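Local coordinates for surface presentation of antigens protein SpaS (Shigella flexneri, PDB 2VT1), which is required for secretion of the invasion plasmid antigens and for host-cell invasion, here represented by the cytoplasmic domain of this type III secretion exporter, at residues 8-11 and 17-20; 50-55 and 65-70; 55-58 and 62-65. All blocks are in the same frame, centred on the assembly; numbering follows the deposited sequence.

Overall arrangement
Interaction 1 comes first along the chain and pairs strands 4-9 and 19-25 as a beta hairpin; interactions 2 and 3 follow, both starting from helix 47-56 and reaching residues in or after the short strand 61-62. The centres of interactions 2 and 3 lie about 6 Å apart, and each is 11 to 12 Å from that of interaction 1. Pro18 is one link: its ring packs on Leu68 of interaction 2, and its carbonyl probably accepts a hydrogen bond from Val63 N in interaction 3; Ala17 and Ile20 add others. His67 and His57 touch between interactions 2 and 3. The contacts thus tie the antiparallel sheet of this cytoplasmic domain to helices 47-56 and 68-80.

Interaction 1 of 3, residues 8-11 and 17-20; sequences IYFN and APFI
The ring of Phe10 turns an edge to residues 17 and 18: CD1 lies 3.7 Å from Pro18 CA, and CE1 meets the carbonyl carbon of Ala17 in the ring plane. The Tyr9 ring also offers an edge, with CB of Phe19 near its plane, whereas the Phe19 ring meets CB of Tyr9 obliquely through CD2 and the Phe62 ring edge-to-face. With CG opposite the backbone N (chi1 173°), Tyr9 leads its ring away from the neighbouring strand. Tyr9 and Phe19 form an antiparallel hydrogen-bonded pair: Tyr9 N donates to Phe19 O (2.8 Å), and Phe19 N returns a bond to Tyr9 O at 3.0 Å. A water bridges Asn11 N and Ala17 O beyond them. Tyr9 and Phe19 share one face of the sheet; on the opposite one Ile8 and Ile20 meet, with Pro18 beside Ile8. The branching of Ile8 lets one side chain touch both residues, Ile8 CG2 against Pro18 CB (3.8 Å) and Ile8 CD1 on Ile20 CG1. Ile8 and Pro18 pack on Val71 of helix 68-80, with Phe10 on Ile75. Pro18 has no N-H but pairs with Val63 through its carbonyl, Ile20 pairs with Ser61, and Ile8 joins an antiparallel strand of another chain.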
loop_
_atom_site.group_PDB
_atom_site.type_symbol
_atom_site.label_atom_id
_atom_site.label_comp_id
_atom_site.label_asym_id
_atom_site.label_seq_id
_atom_site.Cartn_x
_atom_site.Cartn_y
_atom_site.Cartn_z
ATOM N N ILE B 8 -2.223 -1.202 -0.656
ATOM C CA ILE B 8 -3.303 -1.800 0.132
ATOM C C ILE B 8 -4.594 -1.931 -0.674
ATOM O O ILE B 8 -5.110 -0.972 -1.244
ATOM C CB ILE B 8 -3.597 -1.007 1.415
ATOM C CG1 ILE B 8 -2.341 -0.847 2.260
ATOM C CG2 ILE B 8 -4.677 -1.703 2.227
ATOM C CD1 ILE B 8 -1.904 -2.083 2.948
ATOM N N TYR B 9 -5.105 -3.152 -0.709
ATOM C CA TYR B 9 -6.368 -3.460 -1.342
ATOM C C TYR B 9 -7.387 -3.803 -0.257
ATOM O O TYR B 9 -6.999 -4.150 0.846
ATOM C CB TYR B 9 -6.144 -4.661 -2.245
ATOM C CG TYR B 9 -7.403 -5.194 -2.832
ATOM C CD1 TYR B 9 -8.065 -4.501 -3.831
ATOM C CD2 TYR B 9 -7.935 -6.391 -2.395
ATOM C CE1 TYR B 9 -9.234 -4.984 -4.381
ATOM C CE2 TYR B 9 -9.105 -6.880 -2.936
ATOM C CZ TYR B 9 -9.750 -6.172 -3.928
ATOM O OH TYR B 9 -10.913 -6.662 -4.472
ATOM N N PHE B 10 -8.684 -3.726 -0.542
ATOM C CA PHE B 10 -9.674 -4.182 0.457
ATOM C C PHE B 10 -11.004 -4.616 -0.143
ATOM O O PHE B 10 -11.599 -3.888 -0.922
ATOM C CB PHE B 10 -9.920 -3.097 1.507
ATOM C CG PHE B 10 -10.788 -3.541 2.657
ATOM C CD1 PHE B 10 -10.311 -4.432 3.601
ATOM C CD2 PHE B 10 -12.070 -3.050 2.807
ATOM C CE1 PHE B 10 -11.108 -4.841 4.653
ATOM C CE2 PHE B 10 -12.868 -3.457 3.872
ATOM C CZ PHE B 10 -12.384 -4.348 4.787
ATOM N N ASN B 11 -11.463 -5.804 0.244
ATOM C CA ASN B 11 -12.790 -6.318 -0.143
ATOM C C ASN B 11 -13.401 -7.131 0.999
ATOM O O ASN B 11 -12.899 -8.198 1.359
ATOM C CB ASN B 11 -12.706 -7.178 -1.411
ATOM C CG ASN B 11 -14.071 -7.608 -1.914
ATOM O OD1 ASN B 11 -15.096 -7.313 -1.301
ATOM N ND2 ASN B 11 -14.088 -8.307 -3.040
ATOM N N ALA B 17 -9.791 -8.379 6.807
ATOM C CA ALA B 17 -8.457 -7.804 6.810
ATOM C C ALA B 17 -8.111 -7.237 5.443
ATOM O O ALA B 17 -8.448 -7.847 4.423
ATOM C CB ALA B 17 -7.445 -8.856 7.197
ATOM N N PRO B 18 -7.437 -6.069 5.420
ATOM C CA PRO B 18 -6.858 -5.494 4.193
ATOM C C PRO B 18 -5.801 -6.414 3.589
ATOM O O PRO B 18 -5.311 -7.287 4.263
ATOM C CB PRO B 18 -6.222 -4.176 4.676
ATOM C CG PRO B 18 -6.952 -3.838 5.947
ATOM C CD PRO B 18 -7.274 -5.176 6.580
ATOM N N PHE B 19 -5.444 -6.205 2.333
ATOM C CA PHE B 19 -4.537 -7.101 1.623
ATOM C C PHE B 19 -3.389 -6.285 1.033
ATOM O O PHE B 19 -3.620 -5.265 0.397
ATOM C CB PHE B 19 -5.318 -7.822 0.519
ATOM C CG PHE B 19 -4.471 -8.624 -0.442
ATOM C CD1 PHE B 19 -4.338 -9.988 -0.293
ATOM C CD2 PHE B 19 -3.861 -8.021 -1.516
ATOM C CE1 PHE B 19 -3.591 -10.732 -1.177
ATOM C CE2 PHE B 19 -3.101 -8.766 -2.412
ATOM C CZ PHE B 19 -2.978 -10.121 -2.249
ATOM N N ILE B 20 -2.158 -6.718 1.287
ATOM C CA ILE B 20 -0.963 -6.048 0.761
ATOM C C ILE B 20 -0.661 -6.488 -0.676
ATOM O O ILE B 20 -0.315 -7.641 -0.909
ATOM C CB ILE B 20 0.281 -6.327 1.639
ATOM C CG1 ILE B 20 0.113 -5.675 3.022
ATOM C CG2 ILE B 20 1.568 -5.838 0.910
ATOM C CD1 ILE B 20 1.115 -6.136 4.064
HETATM O O HOH W 1 -10.173 -7.671 2.342
#

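Interaction 2 of 3, residues 50-55 and 65-70; sequences ARKLYK and FEHLDE
Lys52 reaches across from helix 47-56 and uses its side chain twice, the aliphatic part against the His67 ring and the ammonium group on the Glu70 carboxylate. Its chain is bent at chi2 (144°), then runs nearly extended; this path brings CE to 3.5 Å from His67 CD2, an approach oblique to the imidazole. NZ donates to Glu70 OE1 at 2.9 Å in a salt bridge, and OE1 receives it on its syn lone pair, the side facing the other carboxylate oxygen. Glu70 comes from the opposite direction. Its CG stands opposite the backbone N (chi1 -174°) and the chain stays extended beyond, which carries the carboxylate out toward the lysine. Lysine suits the place because its methylenes can lie along the ring while its ammonium goes on to the carboxylate, and a glutamate in the first turn of helix 68-80 would also be expected to interact favourably with the helix dipole.

His67 points toward helix 47-56 and takes the side of the lysine chain; CB of its neighbour Glu66 is centred over one face of the ring, 4.1 Å above the plane. Leu53, a buried residue, brings CD2 to 4.3 Å from His67 CB, a single loose apolar contact. Lys52 NZ and His67 NE2 stay 5.3 Å apart, and any effect of the ammonium on the imidazole would probably be softened by Glu70. An interhelical salt bridge, with the lysine's methylenes against a residue just before the second helix, joins helix 47-56 to the start of helix 68-80 in the cytoplasmic domain of a FlhB/YscU/SpaS-family exporter.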
loop_
_atom_site.group_PDB
_atom_site.type_symbol
_atom_site.label_atom_id
_atom_site.label_comp_id
_atom_site.label_asym_id
_atom_site.label_seq_id
_atom_site.Cartn_x
_atom_site.Cartn_y
_atom_site.Cartn_z
ATOM N N ALA B 50 4.113 2.156 7.821
ATOM C CA ALA B 50 4.907 1.731 6.684
ATOM C C ALA B 50 6.045 0.793 7.124
ATOM O O ALA B 50 6.212 -0.304 6.581
ATOM C CB ALA B 50 5.446 2.946 5.968
ATOM N N ARG B 51 6.803 1.218 8.128
ATOM C CA ARG B 51 7.886 0.428 8.715
ATOM C C ARG B 51 7.444 -0.912 9.280
ATOM O O ARG B 51 8.069 -1.946 9.057
ATOM C CB ARG B 51 8.513 1.208 9.867
ATOM C CG ARG B 51 9.706 2.094 9.527
ATOM C CD ARG B 51 10.521 2.362 10.815
ATOM N NE ARG B 51 11.189 3.666 10.837
ATOM C CZ ARG B 51 10.735 4.747 11.484
ATOM N NH1 ARG B 51 11.415 5.894 11.444
ATOM N NH2 ARG B 51 9.598 4.692 12.175
ATOM N N LYS B 52 6.388 -0.857 10.079
ATOM C CA LYS B 52 5.787 -2.023 10.690
ATOM C C LYS B 52 5.491 -3.099 9.658
ATOM O O LYS B 52 5.891 -4.255 9.803
ATOM C CB LYS B 52 4.477 -1.564 11.310
ATOM C CG LYS B 52 4.082 -2.168 12.602
ATOM C CD LYS B 52 3.377 -1.067 13.426
ATOM C CE LYS B 52 2.336 -1.613 14.375
ATOM N NZ LYS B 52 1.938 -0.566 15.368
ATOM N N LEU B 53 4.753 -2.717 8.626
ATOM C CA LEU B 53 4.282 -3.671 7.631
ATOM C C LEU B 53 5.462 -4.207 6.854
ATOM O O LEU B 53 5.533 -5.392 6.548
ATOM C CB LEU B 53 3.257 -3.019 6.690
ATOM C CG LEU B 53 1.969 -2.509 7.342
ATOM C CD1 LEU B 53 1.082 -1.771 6.327
ATOM C CD2 LEU B 53 1.200 -3.663 8.001
ATOM N N TYR B 54 6.409 -3.334 6.547
ATOM C CA TYR B 54 7.600 -3.761 5.838
ATOM C C TYR B 54 8.399 -4.787 6.646
ATOM O O TYR B 54 8.963 -5.737 6.071
ATOM C CB TYR B 54 8.484 -2.560 5.511
ATOM C CG TYR B 54 9.804 -2.973 4.910
ATOM C CD1 TYR B 54 10.975 -2.859 5.629
ATOM C CD2 TYR B 54 9.862 -3.518 3.642
ATOM C CE1 TYR B 54 12.173 -3.254 5.091
ATOM C CE2 TYR B 54 11.046 -3.903 3.100
ATOM C CZ TYR B 54 12.198 -3.777 3.828
ATOM O OH TYR B 54 13.392 -4.176 3.284
ATOM N N LYS B 55 8.446 -4.601 7.973
ATOM C CA LYS B 55 9.239 -5.471 8.848
ATOM C C LYS B 55 8.520 -6.780 9.192
ATOM O O LYS B 55 9.165 -7.728 9.659
ATOM C CB LYS B 55 9.621 -4.763 10.159
ATOM C CG LYS B 55 10.545 -3.543 10.030
ATOM C CD LYS B 55 11.878 -3.851 9.349
ATOM C CE LYS B 55 12.869 -4.616 10.245
ATOM N NZ LYS B 55 14.129 -5.068 9.539
ATOM N N PHE B 65 -3.909 -10.037 12.142
ATOM C CA PHE B 65 -4.928 -9.517 13.067
ATOM C C PHE B 65 -4.394 -8.365 13.884
ATOM O O PHE B 65 -5.125 -7.446 14.226
ATOM C CB PHE B 65 -5.448 -10.617 14.008
ATOM N N GLU B 66 -3.104 -8.414 14.180
ATOM C CA GLU B 66 -2.475 -7.431 15.050
ATOM C C GLU B 66 -2.490 -6.012 14.463
ATOM O O GLU B 66 -2.579 -5.042 15.204
ATOM C CB GLU B 66 -1.035 -7.866 15.365
ATOM N N HIS B 67 -2.409 -5.892 13.137
ATOM C CA HIS B 67 -2.226 -4.576 12.498
ATOM C C HIS B 67 -3.430 -4.181 11.664
ATOM O O HIS B 67 -3.451 -3.118 11.061
ATOM C CB HIS B 67 -0.981 -4.565 11.611
ATOM C CG HIS B 67 0.242 -5.091 12.287
ATOM N ND1 HIS B 67 0.949 -6.173 11.808
ATOM C CD2 HIS B 67 0.876 -4.701 13.420
ATOM C CE1 HIS B 67 1.970 -6.421 12.609
ATOM N NE2 HIS B 67 1.950 -5.542 13.594
ATOM N N LEU B 68 -4.428 -5.046 11.655
ATOM C CA LEU B 68 -5.621 -4.868 10.856
ATOM C C LEU B 68 -6.321 -3.500 11.031
ATOM O O LEU B 68 -6.606 -2.802 10.056
ATOM C CB LEU B 68 -6.576 -5.990 11.231
ATOM C CG LEU B 68 -7.699 -6.363 10.278
ATOM C CD1 LEU B 68 -8.486 -7.516 10.891
ATOM C CD2 LEU B 68 -8.599 -5.167 9.981
ATOM N N ASP B 69 -6.627 -3.140 12.268
ATOM C CA ASP B 69 -7.339 -1.889 12.572
ATOM C C ASP B 69 -6.512 -0.637 12.265
ATOM O O ASP B 69 -7.041 0.385 11.867
ATOM C CB ASP B 69 -7.724 -1.858 14.059
ATOM C CG ASP B 69 -9.175 -2.239 14.308
ATOM O OD1 ASP B 69 -9.404 -3.197 15.082
ATOM O OD2 ASP B 69 -10.087 -1.592 13.737
ATOM N N GLU B 70 -5.211 -0.706 12.483
ATOM C CA GLU B 70 -4.325 0.422 12.175
ATOM C C GLU B 70 -4.326 0.708 10.677
ATOM O O GLU B 70 -4.165 1.853 10.262
ATOM C CB GLU B 70 -2.899 0.134 12.655
ATOM C CG GLU B 70 -1.949 1.314 12.504
ATOM C CD GLU B 70 -0.592 1.084 13.153
ATOM O OE1 GLU B 70 -0.379 -0.001 13.747
ATOM O OE2 GLU B 70 0.262 1.997 13.068
#

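Interaction 3 of 3, residues 55-58 and 62-65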
loop_
_atom_site.group_PDB
_atom_site.type_symbol
_atom_site.label_atom_id
_atom_site.label_comp_id
_atom_site.label_asym_id
_atom_site.label_seq_id
_atom_site.Cartn_x
_atom_site.Cartn_y
_atom_site.Cartn_z
ATOM N N LYS B 55 8.446 -4.601 7.973
ATOM C CA LYS B 55 9.239 -5.471 8.848
ATOM C C LYS B 55 8.520 -6.780 9.192
ATOM O O LYS B 55 9.165 -7.728 9.659
ATOM C CB LYS B 55 9.621 -4.763 10.159
ATOM C CG LYS B 55 10.545 -3.543 10.030
ATOM C CD LYS B 55 11.878 -3.851 9.349
ATOM C CE LYS B 55 12.869 -4.616 10.245
ATOM N NZ LYS B 55 14.129 -5.068 9.539
ATOM N N THR B 56 7.202 -6.846 8.963
ATOM C CA THR B 56 6.402 -8.005 9.393
ATOM C C THR B 56 5.715 -8.810 8.279
ATOM O O THR B 56 5.247 -9.917 8.540
ATOM C CB THR B 56 5.275 -7.611 10.392
ATOM O OG1 THR B 56 4.470 -6.573 9.829
ATOM C CG2 THR B 56 5.849 -7.147 11.718
ATOM N N HIS B 57 5.628 -8.270 7.066
ATOM C CA HIS B 57 4.823 -8.905 6.019
ATOM C C HIS B 57 5.564 -9.158 4.707
ATOM O O HIS B 57 6.550 -8.491 4.387
ATOM C CB HIS B 57 3.571 -8.077 5.718
ATOM C CG HIS B 57 2.519 -8.145 6.786
ATOM N ND1 HIS B 57 2.543 -7.347 7.911
ATOM C CD2 HIS B 57 1.398 -8.896 6.886
ATOM C CE1 HIS B 57 1.493 -7.618 8.664
ATOM N NE2 HIS B 57 0.786 -8.561 8.069
ATOM N N THR B 58 5.074 -10.148 3.965
ATOM C CA THR B 58 5.502 -10.389 2.596
ATOM C C THR B 58 4.402 -9.892 1.652
ATOM O O THR B 58 3.258 -9.723 2.061
ATOM C CB THR B 58 5.802 -11.904 2.347
ATOM O OG1 THR B 58 4.575 -12.619 2.161
ATOM C CG2 THR B 58 6.546 -12.500 3.519
ATOM N N PHE B 62 -2.551 -11.012 3.377
ATOM C CA PHE B 62 -3.468 -10.241 4.205
ATOM C C PHE B 62 -2.780 -9.693 5.436
ATOM O O PHE B 62 -1.864 -10.303 5.955
ATOM C CB PHE B 62 -4.667 -11.094 4.597
ATOM C CG PHE B 62 -5.518 -11.457 3.435
ATOM C CD1 PHE B 62 -5.273 -12.619 2.727
ATOM C CD2 PHE B 62 -6.522 -10.610 3.009
ATOM C CE1 PHE B 62 -6.031 -12.944 1.631
ATOM C CE2 PHE B 62 -7.286 -10.935 1.910
ATOM C CZ PHE B 62 -7.040 -12.105 1.222
ATOM N N VAL B 63 -3.210 -8.521 5.885
ATOM C CA VAL B 63 -2.627 -7.922 7.066
ATOM C C VAL B 63 -3.025 -8.786 8.258
ATOM O O VAL B 63 -4.168 -9.217 8.357
ATOM C CB VAL B 63 -3.077 -6.464 7.239
ATOM C CG1 VAL B 63 -2.481 -5.858 8.506
ATOM C CG2 VAL B 63 -2.667 -5.657 6.033
ATOM N N ASP B 64 -2.073 -9.060 9.145
ATOM C CA ASP B 64 -2.324 -9.928 10.288
ATOM C C ASP B 64 -3.220 -9.242 11.318
ATOM O O ASP B 64 -3.294 -8.021 11.354
ATOM C CB ASP B 64 -1.001 -10.377 10.911
ATOM C CG ASP B 64 -0.179 -9.223 11.429
ATOM O OD1 ASP B 64 -0.772 -8.174 11.737
ATOM O OD2 ASP B 64 1.061 -9.364 11.526
ATOM N N PHE B 65 -3.909 -10.037 12.142
ATOM C CA PHE B 65 -4.928 -9.517 13.067
ATOM C C PHE B 65 -4.394 -8.365 13.884
ATOM O O PHE B 65 -5.125 -7.446 14.226
ATOM C CB PHE B 65 -5.448 -10.617 14.008
#
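His57 and Asp64 meet through a hydrogen bond in which the histidine ring is the acceptor. Asp64 N donates to His57 NE2 at 3.1 Å, with an N-H...N angle of 152°, and lies close to the ring plane. The second ring nitrogen, ND1, donates to Thr56 OG1 (2.8 Å), which lies tilted out of the ring plane. One nitrogen giving and one receiving is consistent with a neutral ring carrying its proton on ND1, and the two bonds fix how it is turned. Thr56 OG1 is in turn bonded to Lys52 O, so the hydroxyl positions the histidine from the end of helix 47-56. Asp64 OD1 takes a weak hydrogen bond from His67 N.

His57 is the first residue to leave helical backbone angles, and its side chain bridges from this helix terminus to the loop that follows strand 61-62, outermost in the sheet within this chain. An imidazole suits such a bridge, able to accept and donate at once.

The remaining approaches are plain packing. Asp64 CG sits between its backbone N and carbonyl carbon (chi1 61°), which swings the carboxylate over to the ring: OD2 comes 3.4 Å from His57 CE1, the two planes 51° apart. At the ring edge Phe62 O approaches His57 CD2 at 3.7 Å. Val63 CA lies obliquely 3.6 Å from His57 NE2, while Val63 and His57 both pack on Ile20.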